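Local coordinates for MSM0271 protein (Mycobacterium smegmatis, PDB 5SUH) that forms double-ringed trimers that are shell building blocks of the RMM bacterial microcompartment and may take part in transport across that shell, at residues D224-T227 against T228-A232. Numbering follows the deposited sequence.
Sequences DHIT and TVLSA
Thr228 to Ser231 each return a backbone N-H to the carbonyl four residues earlier, the i to i+4 pattern of an alpha-helix, here in the last turns of helix 216-232 of the second BMC domain. Thr228 N bonds to Asp224 O at 3.3 Å, and Thr228 OG1 makes a second, weak bond to that oxygen. At Val229 the backbone N-H bonds to His225 O, while the side chain meets the imidazole: CG2 lies over one face of the His225 ring, 3.8 Å from its centroid, in a CH-pi contact displaced toward the CE1 and NE2 rim. His225 holds CG anti to its own N (chi1 179°), which carries the ring to the Val229 methyl, and NE2, at the far end of the ring, is hydrogen-bonded to Glu188 OE1 on helix 182-192. Leu230, on the buried side, lies alongside Ile226 and points the same way, with CD1 3.9 Å from Ile226 CG2; both side chains pack on Tyr174 of strand 170-177, joining the helix to the sheet. Tyr174 OH also hydrogen-bonds Thr227 OG1. With chi1 -71°, Ser231 turns its hydroxyl back along the helix, so that two donors grip Thr227 O from opposite faces of the carbonyl plane, Ser231 N and Ser231 OG, each at 3.2 Å.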
loop_
_atom_site.group_PDB
_atom_site.type_symbol
_atom_site.label_atom_id
_atom_site.label_comp_id
_atom_site.label_asym_id
_atom_site.label_seq_id
_atom_site.Cartn_x
_atom_site.Cartn_y
_atom_site.Cartn_z
ATOM N N ASP A 224 -6.948 5.923 35.514
ATOM C CA ASP A 224 -6.497 5.697 36.909
ATOM C C ASP A 224 -5.929 4.285 37.099
ATOM O O ASP A 224 -4.905 4.088 37.766
ATOM C CB ASP A 224 -7.627 5.929 37.922
ATOM C CG ASP A 224 -8.023 7.405 38.041
ATOM O OD1 ASP A 224 -7.175 8.271 37.699
ATOM O OD2 ASP A 224 -9.177 7.698 38.489
ATOM N N HIS A 225 -6.615 3.295 36.541
ATOM C CA HIS A 225 -6.149 1.930 36.666
ATOM C C HIS A 225 -4.831 1.717 35.911
ATOM O O HIS A 225 -3.890 1.097 36.429
ATOM C CB HIS A 225 -7.230 0.989 36.164
ATOM C CG HIS A 225 -6.871 -0.457 36.227
ATOM N ND1 HIS A 225 -6.533 -1.095 37.405
ATOM C CD2 HIS A 225 -6.872 -1.421 35.273
ATOM C CE1 HIS A 225 -6.306 -2.370 37.163
ATOM N NE2 HIS A 225 -6.503 -2.597 35.869
ATOM N N ILE A 226 -4.750 2.256 34.697
ATOM C CA ILE A 226 -3.531 2.099 33.913
ATOM C C ILE A 226 -2.301 2.639 34.652
ATOM O O ILE A 226 -1.245 2.001 34.678
ATOM C CB ILE A 226 -3.637 2.798 32.553
ATOM C CG1 ILE A 226 -4.625 2.087 31.646
ATOM C CG2 ILE A 226 -2.280 2.840 31.843
ATOM C CD1 ILE A 226 -4.852 2.889 30.330
ATOM N N THR A 227 -2.440 3.825 35.237
ATOM C CA THR A 227 -1.351 4.441 35.972
ATOM C C THR A 227 -0.911 3.549 37.138
ATOM O O THR A 227 0.285 3.445 37.437
ATOM C CB THR A 227 -1.750 5.861 36.481
ATOM O OG1 THR A 227 -2.163 6.695 35.372
ATOM C CG2 THR A 227 -0.602 6.546 37.242
ATOM N N THR A 228 -1.869 2.923 37.812
ATOM C CA THR A 228 -1.527 2.037 38.916
ATOM C C THR A 228 -0.786 0.788 38.400
ATOM O O THR A 228 0.278 0.422 38.911
ATOM C CB THR A 228 -2.773 1.648 39.738
ATOM O OG1 THR A 228 -3.242 2.795 40.458
ATOM C CG2 THR A 228 -2.415 0.615 40.756
ATOM N N VAL A 229 -1.348 0.157 37.379
ATOM C CA VAL A 229 -0.746 -1.022 36.770
ATOM C C VAL A 229 0.691 -0.815 36.306
ATOM O O VAL A 229 1.571 -1.652 36.600
ATOM C CB VAL A 229 -1.568 -1.497 35.572
ATOM C CG1 VAL A 229 -0.816 -2.546 34.766
ATOM C CG2 VAL A 229 -2.884 -2.007 36.038
ATOM N N LEU A 230 0.944 0.298 35.619
ATOM C CA LEU A 230 2.290 0.545 35.103
ATOM C C LEU A 230 3.276 0.783 36.271
ATOM O O LEU A 230 4.429 0.342 36.218
ATOM C CB LEU A 230 2.302 1.721 34.122
ATOM C CG LEU A 230 1.529 1.556 32.803
ATOM C CD1 LEU A 230 1.641 2.768 31.934
ATOM C CD2 LEU A 230 1.951 0.329 31.999
ATOM N N SER A 231 2.826 1.454 37.331
ATOM C CA SER A 231 3.707 1.712 38.480
ATOM C C SER A 231 4.093 0.456 39.214
ATOM O O SER A 231 5.195 0.363 39.722
ATOM C CB SER A 231 3.073 2.666 39.485
ATOM O OG SER A 231 3.029 3.964 38.947
ATOM N N ALA A 232 3.211 -0.535 39.211
ATOM C CA ALA A 232 3.441 -1.742 39.991
ATOM C C ALA A 232 4.453 -2.676 39.322
ATOM O O ALA A 232 4.940 -3.620 39.933
ATOM C CB ALA A 232 2.122 -2.466 40.223
#